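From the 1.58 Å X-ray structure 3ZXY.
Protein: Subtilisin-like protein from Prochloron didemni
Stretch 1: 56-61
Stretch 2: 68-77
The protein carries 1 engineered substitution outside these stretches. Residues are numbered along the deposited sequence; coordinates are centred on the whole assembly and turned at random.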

ATOM      1  N   ALA A  56      -5.644   1.169  -6.816  1.00 13.05           N
ATOM      2  CA  ALA A  56      -4.830   2.104  -7.591  1.00 13.41           C
ATOM      3  C   ALA A  56      -5.423   3.499  -7.517  1.00 13.51           C
ATOM      4  O   ALA A  56      -4.669   4.481  -7.393  1.00 14.17           O
ATOM      5  CB  ALA A  56      -4.685   1.663  -9.042  1.00 14.09           C
ATOM      6  N   SER A  57      -6.748   3.601  -7.532  1.00 13.28           N
ATOM      7  CA  SER A  57      -7.402   4.913  -7.563  1.00 13.67           C
ATOM      8  C   SER A  57      -7.178   5.702  -6.268  1.00 13.42           C
ATOM      9  O   SER A  57      -7.130   6.929  -6.284  1.00 13.72           O
ATOM     10  CB  SER A  57      -8.892   4.774  -7.878  1.00 14.31           C
ATOM     11  OG  SER A  57      -9.637   4.208  -6.817  1.00 14.18           O
ATOM     12  N   ILE A  58      -7.036   5.003  -5.153  1.00 12.79           N
ATOM     13  CA  ILE A  58      -6.809   5.658  -3.863  1.00 12.84           C
ATOM     14  C   ILE A  58      -5.523   6.473  -3.880  1.00 13.08           C
ATOM     15  O   ILE A  58      -5.443   7.543  -3.255  1.00 13.52           O
ATOM     16  CB  ILE A  58      -6.822   4.622  -2.708  1.00 12.61           C
ATOM     17  CG1 ILE A  58      -8.242   4.113  -2.484  1.00 12.82           C
ATOM     18  CG2 ILE A  58      -6.282   5.226  -1.412  1.00 13.02           C
ATOM     19  CD1 ILE A  58      -8.287   2.810  -1.695  1.00 12.77           C
ATOM     20  N   ILE A  59      -4.523   5.977  -4.601  1.00 13.18           N
ATOM     21  CA  ILE A  59      -3.229   6.654  -4.713  1.00 13.83           C
ATOM     22  C   ILE A  59      -3.200   7.594  -5.911  1.00 14.22           C
ATOM     23  O   ILE A  59      -2.788   8.744  -5.792  1.00 14.76           O
ATOM     24  CB  ILE A  59      -2.070   5.631  -4.814  1.00 14.03           C
ATOM     25  CG1 ILE A  59      -2.109   4.701  -3.593  1.00 14.13           C
ATOM     26  CG2 ILE A  59      -0.712   6.334  -4.951  1.00 14.80           C
ATOM     27  CD1 ILE A  59      -1.152   3.531  -3.669  1.00 14.78           C
ATOM     28  N   PHE A  60      -3.636   7.115  -7.080  1.00 14.55           N
ATOM     29  CA  PHE A  60      -3.393   7.830  -8.342  1.00 15.86           C
ATOM     30  C   PHE A  60      -4.588   8.542  -8.952  1.00 16.18           C
ATOM     31  O   PHE A  60      -4.444   9.179  -9.998  1.00 17.27           O
ATOM     32  CB  PHE A  60      -2.787   6.878  -9.377  1.00 16.81           C
ATOM     33  CG  PHE A  60      -1.451   6.331  -8.962  1.00 17.57           C
ATOM     34  CD1 PHE A  60      -0.332   7.172  -8.933  1.00 19.19           C
ATOM     35  CD2 PHE A  60      -1.310   5.002  -8.606  1.00 17.97           C
ATOM     36  CE1 PHE A  60       0.909   6.684  -8.542  1.00 19.54           C
ATOM     37  CE2 PHE A  60      -0.064   4.524  -8.210  1.00 18.95           C
ATOM     38  CZ  PHE A  60       1.020   5.362  -8.177  1.00 18.74           C
ATOM     39  N   GLY A  61      -5.761   8.446  -8.341  1.00 15.73           N
ATOM     40  CA  GLY A  61      -6.904   9.214  -8.820  1.00 16.43           C
ATOM     41  C   GLY A  61      -6.561  10.696  -8.878  1.00 17.05           C
ATOM     42  O   GLY A  61      -5.867  11.220  -8.006  1.00 16.71           O
ATOM     43  N   PRO A  68     -10.420  11.536  -6.009  1.00 19.03           N
ATOM     44  CA  PRO A  68      -9.166  12.255  -5.758  1.00 19.06           C
ATOM     45  C   PRO A  68      -8.195  11.344  -5.019  1.00 17.90           C
ATOM     46  O   PRO A  68      -8.535  10.789  -3.983  1.00 18.85           O
ATOM     47  CB  PRO A  68      -9.595  13.447  -4.902  1.00 20.09           C
ATOM     48  CG  PRO A  68     -11.035  13.622  -5.160  1.00 21.14           C
ATOM     49  CD  PRO A  68     -11.594  12.274  -5.505  1.00 20.35           C
ATOM     50  N   GLY A  69      -7.003  11.186  -5.571  1.00 17.12           N
ATOM     51  CA  GLY A  69      -5.997  10.301  -5.001  1.00 15.84           C
ATOM     52  C   GLY A  69      -5.065  11.048  -4.073  1.00 15.73           C
ATOM     53  O   GLY A  69      -5.043  12.268  -4.039  1.00 16.97           O
ATOM     54  N   ILE A  70      -4.286  10.281  -3.326  1.00 14.88           N
ATOM     55  CA  ILE A  70      -3.360  10.837  -2.346  1.00 15.06           C
ATOM     56  C   ILE A  70      -2.058  11.355  -2.955  1.00 15.33           C
ATOM     57  O   ILE A  70      -1.525  12.379  -2.508  1.00 15.99           O
ATOM     58  CB  ILE A  70      -3.067   9.780  -1.272  1.00 14.82           C
ATOM     59  CG1 ILE A  70      -4.342   9.507  -0.469  1.00 15.18           C
ATOM     60  CG2 ILE A  70      -1.914  10.200  -0.361  1.00 15.20           C
ATOM     61  CD1 ILE A  70      -4.263   8.261   0.382  1.00 15.45           C
ATOM     62  N   ALA A  71      -1.549  10.680  -3.988  1.00 14.83           N
ATOM     63  CA  ALA A  71      -0.269  11.057  -4.577  1.00 15.52           C
ATOM     64  C   ALA A  71      -0.395  11.043  -6.090  1.00 15.97           C
ATOM     65  O   ALA A  71       0.299  10.310  -6.779  1.00 15.69           O
ATOM     66  CB  ALA A  71       0.844  10.127  -4.078  1.00 15.54           C
ATOM     67  N   PRO A  72      -1.285  11.898  -6.613  1.00 16.85           N
ATOM     68  CA  PRO A  72      -1.624  11.840  -8.027  1.00 17.46           C
ATOM     69  C   PRO A  72      -0.483  12.154  -8.975  1.00 18.58           C
ATOM     70  O   PRO A  72      -0.575  11.804 -10.151  1.00 19.18           O
ATOM     71  CB  PRO A  72      -2.723  12.906  -8.170  1.00 18.26           C
ATOM     72  CG  PRO A  72      -2.519  13.828  -7.022  1.00 18.53           C
ATOM     73  CD  PRO A  72      -2.063  12.931  -5.910  1.00 17.27           C
ATOM     74  N   GLN A  73       0.557  12.846  -8.506  1.00 19.04           N
ATOM     75  CA  GLN A  73       1.678  13.202  -9.375  1.00 20.79           C
ATOM     76  C   GLN A  73       2.850  12.225  -9.332  1.00 20.61           C
ATOM     77  O   GLN A  73       3.797  12.369 -10.097  1.00 22.07           O
ATOM     78  CB  GLN A  73       2.159  14.615  -9.055  1.00 22.81           C
ATOM     79  CG  GLN A  73       1.196  15.662  -9.560  1.00 24.93           C
ATOM     80  CD  GLN A  73       1.732  17.066  -9.420  1.00 27.46           C
ATOM     81  OE1 GLN A  73       2.939  17.273  -9.261  1.00 31.14           O
ATOM     82  NE2 GLN A  73       0.839  18.043  -9.481  1.00 29.01           N
ATOM     83  N   CYS A  74       2.802  11.222  -8.460  1.00 19.20           N
ATOM     84  CA  CYS A  74       3.879  10.242  -8.441  1.00 19.71           C
ATOM     85  C   CYS A  74       3.730   9.333  -9.658  1.00 20.52           C
ATOM     86  O   CYS A  74       2.642   9.225 -10.225  1.00 21.36           O
ATOM     87  CB  CYS A  74       3.840   9.424  -7.146  1.00 18.63           C
ATOM     88  SG  CYS A  74       4.326  10.388  -5.695  1.00 18.91           S
ATOM     89  N   ARG A  75       4.808   8.680 -10.053  1.00 21.76           N
ATOM     90  CA  ARG A  75       4.751   7.696 -11.141  1.00 22.93           C
ATOM     91  C   ARG A  75       4.270   6.350 -10.627  1.00 21.34           C
ATOM     92  O   ARG A  75       4.776   5.847  -9.616  1.00 21.03           O
ATOM     93  CB  ARG A  75       6.131   7.549 -11.774  1.00 26.31           C
ATOM     94  CG  ARG A  75       6.412   8.545 -12.886  1.00 30.55           C
ATOM     95  CD  ARG A  75       7.546   8.034 -13.762  1.00 34.84           C
ATOM     96  NE  ARG A  75       7.231   6.718 -14.327  1.00 37.80           N
ATOM     97  CZ  ARG A  75       8.124   5.785 -14.664  1.00 40.85           C
ATOM     98  NH1 ARG A  75       9.434   5.988 -14.499  1.00 43.67           N
ATOM     99  NH2 ARG A  75       7.704   4.630 -15.164  1.00 41.50           N
ATOM    100  N   GLY A  76       3.260   5.790 -11.295  1.00 19.77           N
ATOM    101  CA  GLY A  76       2.669   4.522 -10.895  1.00 18.64           C
ATOM    102  C   GLY A  76       3.178   3.386 -11.764  1.00 19.10           C
ATOM    103  O   GLY A  76       3.246   3.513 -13.000  1.00 20.14           O
ATOM    104  N   LEU A  77       3.553   2.289 -11.110  1.00 18.09           N
ATOM    105  CA  LEU A  77       3.958   1.058 -11.776  1.00 18.67           C
ATOM    106  C   LEU A  77       2.905   0.015 -11.458  1.00 17.78           C
ATOM    107  O   LEU A  77       2.740  -0.411 -10.293  1.00 17.07           O
ATOM    108  CB  LEU A  77       5.348   0.598 -11.332  1.00 19.38           C
ATOM    109  CG  LEU A  77       6.502   1.585 -11.498  1.00 20.58           C
ATOM    110  CD1 LEU A  77       7.755   1.006 -10.859  1.00 21.47           C
ATOM    111  CD2 LEU A  77       6.718   1.929 -12.973  1.00 22.38           C
TER
HETATM  112  O   HOH W   1      -7.793   8.693  -2.155  1.00 18.48           O
HETATM  113  O   HOH W   2      -5.858  14.040  -6.055  1.00 33.29           O

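The last turn of a helix leaves carbonyl groups without partners inside the helix, and a neighbouring loop can supply the missing donors. This contact from a subtilisin-like protein illustrates the principle, with Phe60, Ile59 and Gly61 covering the most surface.

The hydrogen bond that Ile59 makes across the contact comes from its backbone. Its O accepts a hydrogen bond from Ala71 N at 2.9 Å, while one residue earlier Ile58 O accepts one from Ile70 N at 3.0 Å, so successive carbonyls of the helix meet successive amides of the loop. Register matters here: Ile59 O also lies 3.3 Å from Ile70 N, but the angle is too poor for a hydrogen bond. Small apolar contacts accompany this pairing, Ile59 CG2 lying 4.2 Å from Ala71 CB and Ile58 CG2 4.1 Å from Ile70 CD1. Ile58 O also receives a hydrogen bond from water 1, which donates a second to Pro68 O and so bridges the stretches.

Gly61, the first residue to leave helical geometry, keeps its N bonded to Ser57 O at 2.9 Å and turns its own O to Gly69 N, 2.7 Å away. The closeness of the two stretches shows at Gly69, where a CB would run into the O atoms of Ile59 and Gly61; at Gly61 a CB would instead clash with Ser57 O of its own stretch. Without a CB, Gly69 CA sits 3.3 Å from Ile58 O in a CA-H...O contact.

Phe60 contributes most by area. Its CA-to-CB bond points away from the loop, yet the end of the ring comes nearer, reaching the type I turn from Ala71 to Cys74 and Gly76 beyond it. Cys74 O lies at the ring edge, 3.5 Å from Phe60 CE1, and Phe60 CZ comes within 3.3 Å of Gly76 CA, where a CB would clash with that same ring atom.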